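Local coordinates for protein RE68036p (PDB 1SQH) that is of unknown function but probably transfers acyl groups to glycine, as a glycine N-acyltransferase would, at residues S172-R177 with L212-S217; E221-I226 with Q238-A243. All blocks are in the same frame, centred on the assembly; numbering follows the deposited sequence.

Contact 1. Residues S172-R177 with L212-S217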
# COMPACT_ATOMS: atom_id res chain seq x y z
N SER A 172 8.42 -1.24 31.08
CA SER A 172 7.33 -1.32 32.05
C SER A 172 6.29 -0.23 31.90
O SER A 172 5.09 -0.46 32.10
CB SER A 172 7.89 -1.27 33.48
OG SER A 172 8.67 -2.42 33.78
N GLU A 173 6.73 0.97 31.55
CA GLU A 173 5.82 2.10 31.39
C GLU A 173 4.74 1.83 30.34
O GLU A 173 3.68 2.47 30.36
CB GLU A 173 6.58 3.37 30.98
CG GLU A 173 7.81 3.72 31.83
CD GLU A 173 9.07 3.01 31.35
OE1 GLU A 173 9.28 1.83 31.71
OE2 GLU A 173 9.86 3.65 30.60
N PHE A 174 4.98 0.88 29.44
CA PHE A 174 4.04 0.59 28.37
C PHE A 174 3.46 -0.82 28.24
O PHE A 174 3.98 -1.78 28.81
CB PHE A 174 4.69 0.95 27.04
CG PHE A 174 5.29 2.31 27.03
CD1 PHE A 174 4.49 3.44 26.87
CD2 PHE A 174 6.67 2.47 27.17
CE1 PHE A 174 5.05 4.71 26.85
CE2 PHE A 174 7.24 3.74 27.16
CZ PHE A 174 6.43 4.87 27.00
N GLU A 175 2.38 -0.91 27.46
CA GLU A 175 1.69 -2.16 27.15
C GLU A 175 1.45 -2.23 25.64
O GLU A 175 1.31 -1.19 24.98
CB GLU A 175 0.34 -2.23 27.87
CG GLU A 175 0.38 -2.72 29.30
CD GLU A 175 -1.00 -3.02 29.84
OE1 GLU A 175 -1.84 -2.08 29.86
OE2 GLU A 175 -1.26 -4.17 30.25
N ILE A 176 1.40 -3.44 25.10
CA ILE A 176 1.16 -3.61 23.67
C ILE A 176 -0.14 -4.36 23.45
O ILE A 176 -0.44 -5.29 24.19
CB ILE A 176 2.28 -4.43 22.97
CG1 ILE A 176 2.30 -5.86 23.50
CG2 ILE A 176 3.62 -3.77 23.16
CD1 ILE A 176 2.62 -5.99 24.99
N ARG A 177 -0.89 -3.95 22.43
CA ARG A 177 -2.15 -4.60 22.11
C ARG A 177 -2.53 -4.26 20.68
O ARG A 177 -2.01 -3.30 20.11
CB ARG A 177 -3.27 -4.12 23.04
CG ARG A 177 -3.63 -2.66 22.85
CD ARG A 177 -4.83 -2.25 23.72
NE ARG A 177 -5.13 -0.83 23.62
CZ ARG A 177 -5.70 -0.24 22.57
NH1 ARG A 177 -6.06 -0.97 21.52
NH2 ARG A 177 -5.90 1.08 22.56
N LEU A 212 -0.76 -2.83 15.70
CA LEU A 212 -0.16 -2.87 17.02
C LEU A 212 -0.07 -1.48 17.63
O LEU A 212 0.34 -0.53 16.96
CB LEU A 212 1.24 -3.50 16.97
CG LEU A 212 1.35 -5.02 16.87
CD1 LEU A 212 2.81 -5.45 16.96
CD2 LEU A 212 0.57 -5.66 18.01
N GLY A 213 -0.45 -1.37 18.89
CA GLY A 213 -0.38 -0.09 19.56
C GLY A 213 0.35 -0.19 20.88
O GLY A 213 0.35 -1.24 21.53
N ILE A 214 1.00 0.91 21.26
CA ILE A 214 1.73 1.00 22.52
C ILE A 214 0.99 1.99 23.44
O ILE A 214 0.85 3.18 23.11
CB ILE A 214 3.17 1.54 22.30
CG1 ILE A 214 3.96 0.64 21.36
CG2 ILE A 214 3.90 1.62 23.64
CD1 ILE A 214 4.33 -0.71 21.95
N CYS A 215 0.52 1.51 24.58
CA CYS A 215 -0.18 2.38 25.52
C CYS A 215 0.50 2.40 26.88
O CYS A 215 1.11 1.42 27.30
CB CYS A 215 -1.63 1.93 25.69
SG CYS A 215 -2.62 2.09 24.20
N ARG A 216 0.39 3.53 27.58
CA ARG A 216 0.99 3.67 28.90
C ARG A 216 0.17 2.80 29.85
O ARG A 216 -1.06 2.83 29.83
CB ARG A 216 0.94 5.13 29.37
CG ARG A 216 1.33 6.15 28.32
CD ARG A 216 1.82 7.45 28.95
NE ARG A 216 3.23 7.37 29.32
CZ ARG A 216 3.88 8.29 30.04
NH1 ARG A 216 3.24 9.37 30.47
NH2 ARG A 216 5.18 8.13 30.31
N SER A 217 0.85 2.01 30.68
CA SER A 217 0.14 1.16 31.62
C SER A 217 -0.77 1.99 32.52
O SER A 217 -1.84 1.53 32.93
CB SER A 217 1.14 0.37 32.46
OG SER A 217 1.91 -0.48 31.63
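I176 and I214, and R177 and G213, face each other where strand 174-177, an outer strand of its sheet, runs antiparallel to strand 211-216, an arrangement consistent with the first two strands of a GNAT (GCN5-related N-acetyltransferase) fold. Four backbone hydrogen bonds join the strands. E175 and C215 exchange two, the shorter being E175 N to C215 O at 2.7 Å, while R177 and G213 form a second reciprocal pair. Beyond the paired strands, S217 grips the turn twice. Its N reaches E173 O at 2.9 Å, the donor standing 35° out of the carbonyl plane, and its OG donates to S172 O at 3.2 Å, in the plane of that carbonyl.

Apolar contact gathers on the face of I214, which L252 of helix 248-263 helps to cover. The CG2 branch of I214 meets F174 CB at 3.6 Å and lies almost as near F174 CG, the two side chains crossing at about a right angle. On the other branch of the same isoleucine, CD1 presses on I176 CG2 at 3.4 Å, tighter than usual for two carbons.

The opposite face is more polar. R177 runs extended from CG to NE, its guanidinium held by a salt bridge from NH1 to D183. Beside that group, approached obliquely, sits the sulfur of C215, with SG 3.8 Å from R177 NH2.

Contact 2. Residues E221-I226 with Q238-A243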
# COMPACT_ATOMS: atom_id res chain seq x y z
N GLU A 221 -3.18 5.69 27.59
CA GLU A 221 -3.10 6.54 26.40
C GLU A 221 -2.26 5.96 25.26
O GLU A 221 -1.08 5.68 25.45
CB GLU A 221 -2.53 7.90 26.81
CG GLU A 221 -2.13 8.79 25.64
CD GLU A 221 -1.36 10.01 26.11
OE1 GLU A 221 -0.65 9.91 27.13
OE2 GLU A 221 -1.46 11.06 25.44
N LEU A 222 -2.87 5.79 24.09
CA LEU A 222 -2.17 5.26 22.91
C LEU A 222 -1.03 6.23 22.60
O LEU A 222 -1.26 7.41 22.37
CB LEU A 222 -3.13 5.18 21.73
CG LEU A 222 -2.56 4.69 20.39
CD1 LEU A 222 -2.12 3.23 20.50
CD2 LEU A 222 -3.63 4.85 19.33
N ILE A 223 0.20 5.73 22.55
CA ILE A 223 1.33 6.62 22.33
C ILE A 223 2.18 6.32 21.09
O ILE A 223 3.01 7.15 20.69
CB ILE A 223 2.23 6.64 23.60
CG1 ILE A 223 2.80 8.04 23.80
CG2 ILE A 223 3.32 5.57 23.51
CD1 ILE A 223 1.77 9.07 24.19
N ALA A 224 1.97 5.15 20.50
CA ALA A 224 2.71 4.73 19.31
C ALA A 224 1.96 3.57 18.65
O ALA A 224 1.30 2.79 19.34
CB ALA A 224 4.13 4.28 19.70
N TRP A 225 2.05 3.46 17.33
CA TRP A 225 1.32 2.40 16.64
C TRP A 225 1.94 2.02 15.29
O TRP A 225 2.76 2.75 14.73
CB TRP A 225 -0.13 2.84 16.44
CG TRP A 225 -0.23 4.20 15.82
CD1 TRP A 225 -0.12 4.51 14.50
CD2 TRP A 225 -0.32 5.45 16.51
NE1 TRP A 225 -0.13 5.87 14.32
CE2 TRP A 225 -0.25 6.48 15.54
CE3 TRP A 225 -0.45 5.81 17.86
CZ2 TRP A 225 -0.30 7.84 15.88
CZ3 TRP A 225 -0.50 7.16 18.20
CH2 TRP A 225 -0.42 8.16 17.21
N ILE A 226 1.53 0.87 14.77
CA ILE A 226 2.02 0.37 13.49
C ILE A 226 0.88 -0.46 12.88
O ILE A 226 0.14 -1.14 13.59
CB ILE A 226 3.31 -0.48 13.71
CG1 ILE A 226 4.12 -0.57 12.41
CG2 ILE A 226 2.95 -1.87 14.22
CD1 ILE A 226 3.61 -1.59 11.46
N GLN A 238 4.28 5.17 13.70
CA GLN A 238 4.44 6.48 14.32
C GLN A 238 4.49 6.42 15.83
O GLN A 238 3.82 5.60 16.46
CB GLN A 238 3.35 7.45 13.87
CG GLN A 238 3.64 8.88 14.31
CD GLN A 238 2.78 9.91 13.62
OE1 GLN A 238 2.99 11.11 13.78
NE2 GLN A 238 1.79 9.44 12.85
N VAL A 239 5.31 7.29 16.40
CA VAL A 239 5.47 7.41 17.84
C VAL A 239 5.26 8.87 18.20
O VAL A 239 5.90 9.76 17.64
CB VAL A 239 6.89 6.98 18.30
CG1 VAL A 239 7.05 7.25 19.79
CG2 VAL A 239 7.11 5.50 18.01
N LEU A 240 4.33 9.12 19.13
CA LEU A 240 4.04 10.48 19.58
C LEU A 240 5.32 11.05 20.18
O LEU A 240 6.09 10.35 20.84
CB LEU A 240 2.93 10.46 20.65
CG LEU A 240 1.46 10.74 20.31
CD1 LEU A 240 1.18 10.69 18.82
CD2 LEU A 240 0.61 9.72 21.06
N PRO A 241 5.58 12.35 19.95
CA PRO A 241 6.78 13.01 20.47
C PRO A 241 7.10 12.72 21.93
O PRO A 241 8.26 12.46 22.27
CB PRO A 241 6.48 14.48 20.21
CG PRO A 241 5.73 14.43 18.90
CD PRO A 241 4.75 13.29 19.17
N LYS A 242 6.09 12.76 22.79
CA LYS A 242 6.30 12.51 24.21
C LYS A 242 6.79 11.11 24.56
O LYS A 242 7.03 10.80 25.73
CB LYS A 242 5.01 12.81 24.99
CG LYS A 242 3.74 12.18 24.43
CD LYS A 242 2.56 12.46 25.35
CE LYS A 242 1.23 12.39 24.61
NZ LYS A 242 1.03 13.52 23.65
N ALA A 243 6.94 10.26 23.55
CA ALA A 243 7.41 8.89 23.77
C ALA A 243 8.58 8.54 22.86
O ALA A 243 8.98 7.38 22.77
CB ALA A 243 6.26 7.90 23.56
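L240 and I223 meet first through the backbone, where L240 N donates to I223 O at 2.8 Å with an N-H...O angle of 164°. From there the leucine side chain reaches over strand 222-228. Its CB lies 3.3 Å from that same carbonyl oxygen of I223, and CG stays near it. The chain then forks: CD1 turns to the indole of W225, meeting CH2 at 3.4 Å, while CD2 approaches L222 O at 3.2 Å and also presses against I223 CD1. Chi1 (-98°) and chi2 (14°) both lie off the staggered positions, and the exact placement of the methyls is best taken as doubtful.

Strands 222-228 and 234-239 form an antiparallel beta hairpin, W225 and Q238 being a hydrogen-bonded pair, and a classic beta bulge sets I223 and A224 both opposite I214. W225 and Q238 lie side by side; Q238 O stands 4.1 Å above the indole plane, over its centre, and Q238 CB is nearest to W225 NE1, a buried nitrogen for which the model has no partner.

Past L240 the chain makes a short 3-10 turn that brings A243 CB to I223 CG1 at 3.5 Å. K242 and E221 meet tip to tip, but E221 OE2 lies nearer K242 CE (3.1 Å) than K242 NZ (3.9 Å), a long, weak salt bridge.

Contacts 1 and 2 are successive steps across one four-stranded antiparallel sheet, their centres about 9 Å apart. I214 belongs to contact 1 and also bonds to contact 2: its O probably accepts from I223 N at 2.7 Å and its N probably donates to A224 O at 2.7 Å, so the bulge of contact 2 is seated on strand 211-216, the inner strand of contact 1. On the face that carries R177 and C215, C215 SG packs against L222 CA at 3.5 Å. Segment 238-243 leads toward helix 248-263, and in GNAT relatives the loop at this junction binds the pyrophosphate of acyl-CoA. R246 of that loop is salt-bridged to E173 and touched by F174, which ties contact 1 to this probable cofactor site.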